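Local coordinates for putative nucleotide-diphospho-sugar transferase (Desulfovibrio desulfuricans subsp. desulfuricans, PDB 3CGX), which is a putative nucleotide-diphospho-sugar transferase, probably of the GT-A type, that would move a sugar from a nucleotide donor to an acceptor, at residues I7-K12 / H38-M43; P114-E119 / G142-G147; N29-M34 / R220-L225. All coordinates share one frame; numbering follows the deposited sequence. Where two conformers were deposited one is given.

Interaction 1. Residues I7-K12 / H38-M43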
loop_
_atom_site.group_PDB
_atom_site.type_symbol
_atom_site.label_atom_id
_atom_site.label_comp_id
_atom_site.label_asym_id
_atom_site.label_seq_id
_atom_site.Cartn_x
_atom_site.Cartn_y
_atom_site.Cartn_z
ATOM N N ILE A 7 6.549 9.447 -1.849
ATOM C CA ILE A 7 5.743 8.218 -1.720
ATOM C C ILE A 7 5.466 7.965 -0.248
ATOM O O ILE A 7 6.398 7.898 0.565
ATOM C CB ILE A 7 6.435 6.962 -2.275
ATOM C CG1 ILE A 7 6.773 7.098 -3.764
ATOM C CG2 ILE A 7 5.596 5.717 -1.997
ATOM C CD1 ILE A 7 7.959 6.167 -4.172
ATOM N N LEU A 8 4.185 7.925 0.100
ATOM C CA LEU A 8 3.755 7.577 1.449
ATOM C C LEU A 8 3.306 6.126 1.432
ATOM O O LEU A 8 2.326 5.759 0.767
ATOM C CB LEU A 8 2.632 8.456 1.926
ATOM C CG LEU A 8 2.829 9.955 1.785
ATOM C CD1 LEU A 8 1.545 10.747 2.155
ATOM C CD2 LEU A 8 4.086 10.410 2.576
ATOM N N PHE A 9 4.028 5.327 2.196
ATOM C CA PHE A 9 3.896 3.861 2.206
ATOM C C PHE A 9 3.319 3.394 3.545
ATOM O O PHE A 9 3.946 3.465 4.565
ATOM C CB PHE A 9 5.252 3.246 1.861
ATOM C CG PHE A 9 5.271 1.717 1.749
ATOM C CD1 PHE A 9 4.267 1.028 1.069
ATOM C CD2 PHE A 9 6.340 0.980 2.249
ATOM C CE1 PHE A 9 4.343 -0.361 0.894
ATOM C CE2 PHE A 9 6.376 -0.439 2.085
ATOM C CZ PHE A 9 5.349 -1.079 1.427
ATOM N N PHE A 10 2.066 2.965 3.503
ATOM C CA PHE A 10 1.293 2.610 4.689
ATOM C C PHE A 10 1.472 1.148 5.030
ATOM O O PHE A 10 1.198 0.250 4.219
ATOM C CB PHE A 10 -0.203 2.970 4.470
ATOM C CG PHE A 10 -0.582 4.358 4.886
ATOM C CD1 PHE A 10 0.229 5.452 4.610
ATOM C CD2 PHE A 10 -1.813 4.589 5.534
ATOM C CE1 PHE A 10 -0.124 6.704 5.044
ATOM C CE2 PHE A 10 -2.192 5.861 5.914
ATOM C CZ PHE A 10 -1.359 6.915 5.687
ATOM N N VAL A 11 1.974 0.933 6.251
ATOM C CA VAL A 11 2.378 -0.362 6.798
ATOM C C VAL A 11 1.913 -0.523 8.254
ATOM O O VAL A 11 1.502 0.415 8.901
ATOM C CB VAL A 11 3.955 -0.515 6.736
ATOM C CG1 VAL A 11 4.497 -0.391 5.277
ATOM C CG2 VAL A 11 4.685 0.507 7.687
ATOM N N LYS A 12 1.916 -1.748 8.716
ATOM C CA LYS A 12 1.772 -2.100 10.136
ATOM C C LYS A 12 2.925 -3.044 10.557
ATOM O O LYS A 12 3.387 -3.881 9.767
ATOM C CB LYS A 12 0.429 -2.768 10.402
ATOM C CG LYS A 12 0.130 -3.052 11.850
ATOM C CD LYS A 12 -1.303 -3.441 12.105
ATOM C CE LYS A 12 -1.531 -3.755 13.606
ATOM N NZ LYS A 12 -2.919 -4.195 13.776
ATOM N N HIS A 38 7.495 -10.019 4.650
ATOM C CA HIS A 38 8.172 -10.081 3.353
ATOM C C HIS A 38 7.506 -9.246 2.253
ATOM O O HIS A 38 8.230 -8.754 1.348
ATOM C CB HIS A 38 8.380 -11.538 2.932
ATOM C CG HIS A 38 9.501 -12.168 3.690
ATOM N ND1 HIS A 38 10.815 -12.040 3.290
ATOM C CD2 HIS A 38 9.529 -12.776 4.901
ATOM C CE1 HIS A 38 11.597 -12.625 4.181
ATOM N NE2 HIS A 38 10.843 -13.074 5.171
ATOM N N PHE A 39 6.190 -9.080 2.319
ATOM C CA PHE A 39 5.487 -8.219 1.350
ATOM C C PHE A 39 6.131 -6.842 1.471
ATOM O O PHE A 39 6.490 -6.195 0.474
ATOM C CB PHE A 39 4.017 -8.019 1.665
ATOM C CG PHE A 39 3.114 -9.220 1.400
ATOM C CD1 PHE A 39 3.616 -10.478 1.113
ATOM C CD2 PHE A 39 1.748 -9.090 1.576
ATOM C CE1 PHE A 39 2.758 -11.552 0.941
ATOM C CE2 PHE A 39 0.878 -10.187 1.405
ATOM C CZ PHE A 39 1.421 -11.419 1.112
ATOM N N VAL A 40 6.270 -6.400 2.723
ATOM C CA VAL A 40 6.746 -5.045 3.002
ATOM C C VAL A 40 8.204 -4.852 2.569
ATOM O O VAL A 40 8.579 -3.887 1.869
ATOM C CB VAL A 40 6.503 -4.617 4.500
ATOM C CG1 VAL A 40 7.218 -3.312 4.801
ATOM C CG2 VAL A 40 4.974 -4.486 4.819
ATOM N N GLN A 41 9.043 -5.780 2.996
ATOM C CA GLN A 41 10.451 -5.775 2.574
ATOM C C GLN A 41 10.636 -5.733 1.086
ATOM O O GLN A 41 11.444 -4.972 0.572
ATOM C CB GLN A 41 11.196 -6.998 3.110
ATOM C CG GLN A 41 11.392 -6.914 4.578
ATOM C CD GLN A 41 11.958 -8.179 5.179
ATOM O OE1 GLN A 41 11.804 -8.381 6.364
ATOM N NE2 GLN A 41 12.612 -9.053 4.359
ATOM N N ASP A 42 9.920 -6.578 0.376
ATOM C CA ASP A 42 10.047 -6.617 -1.059
ATOM C C ASP A 42 9.592 -5.326 -1.715
ATOM O O ASP A 42 10.269 -4.819 -2.629
ATOM C CB ASP A 42 9.263 -7.793 -1.685
ATOM C CG ASP A 42 9.838 -9.158 -1.317
ATOM O OD1 ASP A 42 10.956 -9.209 -0.818
ATOM O OD2 ASP A 42 9.130 -10.158 -1.498
HETATM N N MSE A 43 8.446 -4.796 -1.283
HETATM C CA MSE A 43 7.949 -3.531 -1.866
HETATM C C MSE A 43 8.917 -2.379 -1.599
HETATM O O MSE A 43 9.179 -1.576 -2.501
HETATM C CB MSE A 43 6.545 -3.202 -1.357
HETATM C CG MSE A 43 5.458 -4.203 -1.789
HETATM SE SE MSE A 43 3.738 -3.693 -1.142
HETATM C CE MSE A 43 3.432 -2.173 -2.368
#

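Interaction 2. Residues P114-E119 / G142-G147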
loop_
_atom_site.group_PDB
_atom_site.type_symbol
_atom_site.label_atom_id
_atom_site.label_comp_id
_atom_site.label_asym_id
_atom_site.label_seq_id
_atom_site.Cartn_x
_atom_site.Cartn_y
_atom_site.Cartn_z
ATOM N N PRO A 114 2.213 -7.032 -2.947
ATOM C CA PRO A 114 3.657 -7.221 -3.006
ATOM C C PRO A 114 4.229 -7.356 -4.388
ATOM O O PRO A 114 5.393 -7.101 -4.591
ATOM C CB PRO A 114 3.863 -8.490 -2.194
ATOM C CG PRO A 114 2.584 -9.223 -2.303
ATOM C CD PRO A 114 1.557 -8.175 -2.260
ATOM N N ASP A 115 3.419 -7.767 -5.342
ATOM C CA ASP A 115 3.908 -7.951 -6.711
ATOM C C ASP A 115 3.692 -6.726 -7.607
ATOM O O ASP A 115 3.797 -6.816 -8.833
ATOM C CB ASP A 115 3.270 -9.165 -7.415
ATOM C CG ASP A 115 1.744 -9.064 -7.564
ATOM O OD1 ASP A 115 1.033 -8.354 -6.805
ATOM O OD2 ASP A 115 1.217 -9.763 -8.464
ATOM N N TYR A 116 3.303 -5.607 -7.015
ATOM C CA TYR A 116 2.989 -4.462 -7.823
ATOM C C TYR A 116 4.261 -3.941 -8.479
ATOM O O TYR A 116 5.231 -3.682 -7.791
ATOM C CB TYR A 116 2.398 -3.338 -6.994
ATOM C CG TYR A 116 1.708 -2.273 -7.833
ATOM C CD1 TYR A 116 0.453 -2.514 -8.395
ATOM C CD2 TYR A 116 2.271 -1.037 -8.030
ATOM C CE1 TYR A 116 -0.205 -1.547 -9.143
ATOM C CE2 TYR A 116 1.610 -0.063 -8.764
ATOM C CZ TYR A 116 0.387 -0.329 -9.319
ATOM O OH TYR A 116 -0.290 0.647 -10.048
ATOM N N PRO A 117 4.246 -3.745 -9.800
ATOM C CA PRO A 117 5.501 -3.247 -10.378
ATOM C C PRO A 117 5.814 -1.784 -10.039
ATOM O O PRO A 117 5.007 -0.889 -10.251
ATOM C CB PRO A 117 5.317 -3.487 -11.879
ATOM C CG PRO A 117 3.897 -3.852 -12.098
ATOM C CD PRO A 117 3.165 -3.797 -10.786
ATOM N N CYS A 118 7.017 -1.584 -9.518
ATOM C CA CYS A 118 7.459 -0.270 -9.088
ATOM C C CYS A 118 7.314 0.759 -10.208
ATOM O O CYS A 118 6.931 1.887 -9.942
ATOM C CB CYS A 118 8.888 -0.280 -8.491
ATOM S SG CYS A 118 10.346 -0.821 -9.492
ATOM N N GLU A 119 7.532 0.328 -11.448
ATOM C CA GLU A 119 7.531 1.245 -12.571
ATOM C C GLU A 119 6.159 1.860 -12.699
ATOM O O GLU A 119 6.033 2.932 -13.257
ATOM C CB GLU A 119 7.988 0.617 -13.897
ATOM C CG GLU A 119 7.307 -0.679 -14.318
ATOM C CD GLU A 119 7.999 -1.914 -13.840
ATOM O OE1 GLU A 119 8.362 -1.975 -12.657
ATOM O OE2 GLU A 119 8.142 -2.847 -14.657
ATOM N N GLY A 142 -12.155 -0.971 -2.859
ATOM C CA GLY A 142 -11.467 0.228 -2.428
ATOM C C GLY A 142 -10.392 0.591 -3.430
ATOM O O GLY A 142 -10.535 0.354 -4.627
ATOM N N TYR A 143 -9.325 1.171 -2.916
ATOM C CA TYR A 143 -8.169 1.580 -3.744
ATOM C C TYR A 143 -6.857 1.290 -3.043
ATOM O O TYR A 143 -6.773 1.375 -1.834
ATOM C CB TYR A 143 -8.288 3.043 -4.160
ATOM C CG TYR A 143 -8.484 4.084 -3.075
ATOM C CD1 TYR A 143 -7.389 4.653 -2.419
ATOM C CD2 TYR A 143 -9.765 4.523 -2.718
ATOM C CE1 TYR A 143 -7.574 5.627 -1.452
ATOM C CE2 TYR A 143 -9.955 5.524 -1.745
ATOM C CZ TYR A 143 -8.852 6.077 -1.125
ATOM O OH TYR A 143 -8.990 7.077 -0.174
ATOM N N TYR A 144 -5.852 0.921 -3.824
ATOM C CA TYR A 144 -4.556 0.556 -3.313
ATOM C C TYR A 144 -3.559 1.718 -3.410
ATOM O O TYR A 144 -2.466 1.684 -2.820
ATOM C CB TYR A 144 -4.003 -0.657 -4.061
ATOM C CG TYR A 144 -3.731 -0.417 -5.549
ATOM C CD1 TYR A 144 -2.533 0.205 -5.996
ATOM C CD2 TYR A 144 -4.632 -0.829 -6.502
ATOM C CE1 TYR A 144 -2.276 0.415 -7.340
ATOM C CE2 TYR A 144 -4.377 -0.609 -7.871
ATOM C CZ TYR A 144 -3.193 -0.018 -8.283
ATOM O OH TYR A 144 -3.036 0.177 -9.642
ATOM N N LEU A 145 -3.927 2.720 -4.198
ATOM C CA LEU A 145 -3.118 3.934 -4.347
ATOM C C LEU A 145 -3.997 5.166 -4.595
ATOM O O LEU A 145 -5.016 5.097 -5.291
ATOM C CB LEU A 145 -2.077 3.775 -5.471
ATOM C CG LEU A 145 -1.097 4.930 -5.809
ATOM C CD1 LEU A 145 0.247 4.371 -6.392
ATOM C CD2 LEU A 145 -1.737 6.025 -6.757
ATOM N N ILE A 146 -3.608 6.277 -3.986
ATOM C CA ILE A 146 -4.224 7.582 -4.271
ATOM C C ILE A 146 -3.109 8.639 -4.333
ATOM O O ILE A 146 -2.175 8.598 -3.545
ATOM C CB ILE A 146 -5.330 7.959 -3.242
ATOM C CG1 ILE A 146 -6.071 9.205 -3.736
ATOM C CG2 ILE A 146 -4.772 8.038 -1.768
ATOM C CD1 ILE A 146 -7.428 9.387 -3.043
ATOM N N GLY A 147 -3.186 9.551 -5.282
ATOM C CA GLY A 147 -2.210 10.622 -5.422
ATOM C C GLY A 147 -2.792 11.925 -5.876
ATOM O O GLY A 147 -3.826 11.968 -6.524
#

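Interaction 3. Residues N29-M34 / R220-L225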
loop_
_atom_site.group_PDB
_atom_site.type_symbol
_atom_site.label_atom_id
_atom_site.label_comp_id
_atom_site.label_asym_id
_atom_site.label_seq_id
_atom_site.Cartn_x
_atom_site.Cartn_y
_atom_site.Cartn_z
ATOM N N ASN A 29 -1.070 -17.858 12.405
ATOM C CA ASN A 29 -0.753 -16.438 12.592
ATOM C C ASN A 29 0.707 -16.109 12.377
ATOM O O ASN A 29 1.018 -15.062 11.807
ATOM C CB ASN A 29 -1.192 -15.945 13.992
ATOM C CG ASN A 29 -2.650 -15.616 14.053
ATOM O OD1 ASN A 29 -3.341 -15.628 13.017
ATOM N ND2 ASN A 29 -3.150 -15.287 15.285
ATOM N N ASP A 30 1.613 -16.986 12.802
ATOM C CA ASP A 30 3.046 -16.692 12.627
ATOM C C ASP A 30 3.417 -16.604 11.143
ATOM O O ASP A 30 4.152 -15.699 10.732
ATOM C CB ASP A 30 3.962 -17.724 13.291
ATOM C CG ASP A 30 3.946 -17.642 14.826
ATOM O OD1 ASP A 30 3.413 -16.679 15.396
ATOM O OD2 ASP A 30 4.467 -18.568 15.477
ATOM N N LYS A 31 2.950 -17.571 10.362
ATOM C CA LYS A 31 3.252 -17.606 8.923
ATOM C C LYS A 31 2.602 -16.439 8.168
ATOM O O LYS A 31 3.216 -15.914 7.230
ATOM C CB LYS A 31 2.809 -18.942 8.316
ATOM C CG LYS A 31 3.262 -19.181 6.869
ATOM C CD LYS A 31 3.194 -20.615 6.501
ATOM C CE LYS A 31 4.314 -21.372 7.168
ATOM N NZ LYS A 31 4.171 -22.786 6.919
ATOM N N ALA A 32 1.363 -16.080 8.558
ATOM C CA ALA A 32 0.637 -14.964 7.912
ATOM C C ALA A 32 1.436 -13.687 8.145
ATOM O O ALA A 32 1.616 -12.882 7.221
ATOM C CB ALA A 32 -0.787 -14.802 8.461
ATOM N N ALA A 33 1.947 -13.521 9.364
ATOM C CA ALA A 33 2.757 -12.337 9.696
ATOM C C ALA A 33 4.137 -12.345 8.999
ATOM O O ALA A 33 4.609 -11.282 8.553
ATOM C CB ALA A 33 2.899 -12.152 11.222
HETATM N N MSE A 34 4.738 -13.518 8.809
HETATM C CA MSE A 34 6.026 -13.636 8.137
HETATM C C MSE A 34 5.850 -13.275 6.664
HETATM O O MSE A 34 6.678 -12.554 6.070
HETATM C CB MSE A 34 6.615 -15.062 8.269
HETATM C CG MSE A 34 7.886 -15.254 7.564
HETATM SE SE MSE A 34 9.347 -14.192 8.392
HETATM C CE MSE A 34 8.847 -14.388 10.298
ATOM N N ARG A 220 7.001 -20.626 -2.401
ATOM C CA ARG A 220 7.527 -21.862 -2.986
ATOM C C ARG A 220 7.782 -22.900 -1.877
ATOM O O ARG A 220 7.466 -24.103 -2.015
ATOM C CB ARG A 220 8.790 -21.498 -3.813
ATOM C CG ARG A 220 9.248 -22.500 -4.761
ATOM C CD ARG A 220 10.298 -21.819 -5.600
ATOM N NE ARG A 220 11.424 -21.412 -4.761
ATOM C CZ ARG A 220 12.137 -20.295 -4.920
ATOM N NH1 ARG A 220 11.829 -19.424 -5.879
ATOM N NH2 ARG A 220 13.148 -20.041 -4.091
ATOM N N GLU A 221 8.329 -22.432 -0.759
ATOM C CA GLU A 221 8.538 -23.294 0.418
ATOM C C GLU A 221 7.225 -23.847 0.916
ATOM O O GLU A 221 7.177 -24.956 1.446
ATOM C CB GLU A 221 9.163 -22.556 1.611
ATOM C CG GLU A 221 10.581 -22.204 1.490
ATOM C CD GLU A 221 11.085 -21.433 2.717
ATOM O OE1 GLU A 221 10.448 -21.492 3.815
ATOM O OE2 GLU A 221 12.134 -20.772 2.559
ATOM N N ASN A 222 6.176 -23.044 0.748
ATOM C CA ASN A 222 4.833 -23.399 1.221
ATOM C C ASN A 222 3.954 -23.967 0.111
ATOM O O ASN A 222 2.718 -24.030 0.229
ATOM C CB ASN A 222 4.205 -22.189 1.950
ATOM C CG ASN A 222 4.780 -22.013 3.343
ATOM O OD1 ASN A 222 4.386 -22.716 4.255
ATOM N ND2 ASN A 222 5.775 -21.109 3.490
ATOM N N ASP A 223 4.616 -24.488 -0.923
ATOM C CA ASP A 223 3.909 -25.017 -2.099
ATOM C C ASP A 223 2.786 -26.009 -1.745
ATOM O O ASP A 223 1.622 -25.868 -2.190
ATOM C CB ASP A 223 4.896 -25.648 -3.084
ATOM C CG ASP A 223 4.196 -26.159 -4.349
ATOM O OD1 ASP A 223 4.012 -25.348 -5.288
ATOM O OD2 ASP A 223 3.720 -27.300 -4.326
ATOM N N ALA A 224 3.119 -26.997 -0.917
ATOM C CA ALA A 224 2.214 -28.072 -0.575
ATOM C C ALA A 224 1.003 -27.590 0.200
ATOM O O ALA A 224 -0.031 -28.255 0.221
ATOM C CB ALA A 224 2.948 -29.175 0.238
ATOM N N LEU A 225 1.189 -26.482 0.904
ATOM C CA LEU A 225 0.113 -25.861 1.691
ATOM C C LEU A 225 -0.777 -24.992 0.762
ATOM O O LEU A 225 -2.003 -25.137 0.704
ATOM C CB LEU A 225 0.711 -25.020 2.813
ATOM C CG LEU A 225 -0.292 -24.204 3.632
ATOM C CD1 LEU A 225 -1.377 -25.102 4.205
ATOM C CD2 LEU A 225 0.533 -23.422 4.671
#

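Interaction 1. Residues I7-K12 / H38-M43
Met-43 N bonds to Phe-39 O at 3.0 Å, an ordinary bond within helix 29-47. The Met-43 side chain leaves the helix toward Phe-9 of strand 5-11, and no hydrogen bond crosses between 7-12 and 38-43. The Phe-9 ring extends from the strand with CG anti to its backbone N (chi1 -177°). Its outer atoms therefore reach the helix. CZ lies 3.7 Å from Met-43 CB, and CE1 lies 3.8 Å from Met-43 CE. The selenium of this selenomethionine is at the ring edge, 5.1 Å from the centroid, a Met-aromatic contact. Val-40 CG1 touches two strand side chains, 4.0 Å from Phe-9 CE2 and 4.0 Å from Val-11 CG1. That same Val-11 methyl leans over the rim of one Phe-9 face. The segments run nearly antiparallel, at 166°, with axes 10.5 Å apart. This is the helix-on-sheet layer of a beta-alpha-beta unit, in which helix 29-47 links the neighbouring parallel strands 5-11 and 53-58. Trp-72 and Leu-73 also pack on Val-40. Polar side chains of 38-43 bond elsewhere, Asp-42 to Ser-214 and Thr-215. Across these segments the contact is buried and apolar, consistent with close packing rather than directed bonds.

Interaction 2. Residues P114-E119 / G142-G147
Two different first torsions bring the hydroxyls of Tyr-116 and Tyr-144 together. A chi1 of -164° swings the Tyr-116 ring to the side opposite its amide nitrogen, away from the loop and toward the sheet. Tyr-144 has CG between its backbone N and carbonyl carbon (chi1 64°), which points its ring at that of Tyr-116. The side chains cross at about a right angle. Tyr-116 OH donates to Tyr-144 OH at 2.8 Å and lies near the plane of the Tyr-144 ring, at its edge. Tyr-144 OH is also hydrogen-bonded to the carbonyl oxygen of Pro-187, so one hydroxyl joins three parts of the chain. The rings touch as well, with Tyr-116 CE1 only 3.4 Å from Tyr-144 CE1. Their centroids are 4.9 Å apart and their planes are inclined at 58°. In the GT-A-like fold, 114-119 covers the loop after the parallel strand 105-109 and the first residues of helix 118-127. Strand 143-149 lies beside strand 105-109 and runs antiparallel to it. The chain turns a corner at Tyr-144, whose backbone bonds to both Gly-110 and Gly-136. Tyr-116 is held from other sides too. Pro-117 CD sits 3.6 Å above one face of its ring, offset toward the rim. Trp-189 makes an edge-to-face pair with it, and the indole NE1 of Trp-189 bonds to Asp-115 OD1.

Interaction 3. Residues N29-M34 / R220-L225
Lys-31 and Asn-222 supply most of the surface buried here, and Leu-225 adds a smaller share. Lys-31 leaves helix 29-47 in an extended start (chi1 -171°). A bend at chi3 (-74°) then turns its end beside the Asn-222 amide. NZ donates to Asn-222 OD1 at 2.7 Å. The ammonium lies in the carbonyl plane, on a lone pair, with a C=O...N angle of 142°. The lysine methylenes stay close to the same oxygen, with CE 3.2 Å and CD 3.3 Å from Asn-222 OD1. The two side chains approach from opposite directions. The contact joins the first turns of helix 29-47 to the junction of the C-terminal helices 214-221 and 223-226, far along the chain. Asn-222 marks that junction. It is the first residue to leave helical geometry after helix 214-221, and it stands at the N-cap position of helix 223-226, although its side chain makes no capping bond there. Instead ND2 bonds back to the carbonyl oxygen of Leu-218. The amide is thus gripped at both ends, which fixes its rotation and leaves OD1 facing the lysine. Leu-225, a turn further on, brings CD2 to 4.3 Å from Lys-31 CD, a loose apolar contact next to the polar one. Leu-225 also packs on Val-27 of helix 21-27. At this surface Lys-31, Asn-222 and Leu-225 each also touch a neighbouring molecule in the crystal.

Overall arrangement
Interactions 1 and 2 are buried, each about 6 Å from the centre of the chain, and both involve strands of the same mixed sheet. Interaction 3 is a surface contact, its centre about 21 Å out. The two core contacts meet directly, since Met-43 and Phe-39 pack on Pro-114. Interactions 1 and 3 share helix 29-47: its start touches the C-terminal helices and its later turns lie on the sheet. Chemistry follows place. Interaction 1 is wholly apolar, interaction 2 buries paired hydroxyls among aromatic rings, and interaction 3 pairs a lysine ammonium with an amide oxygen, with a small apolar contact beside it. Interactions 2 and 3 do not touch.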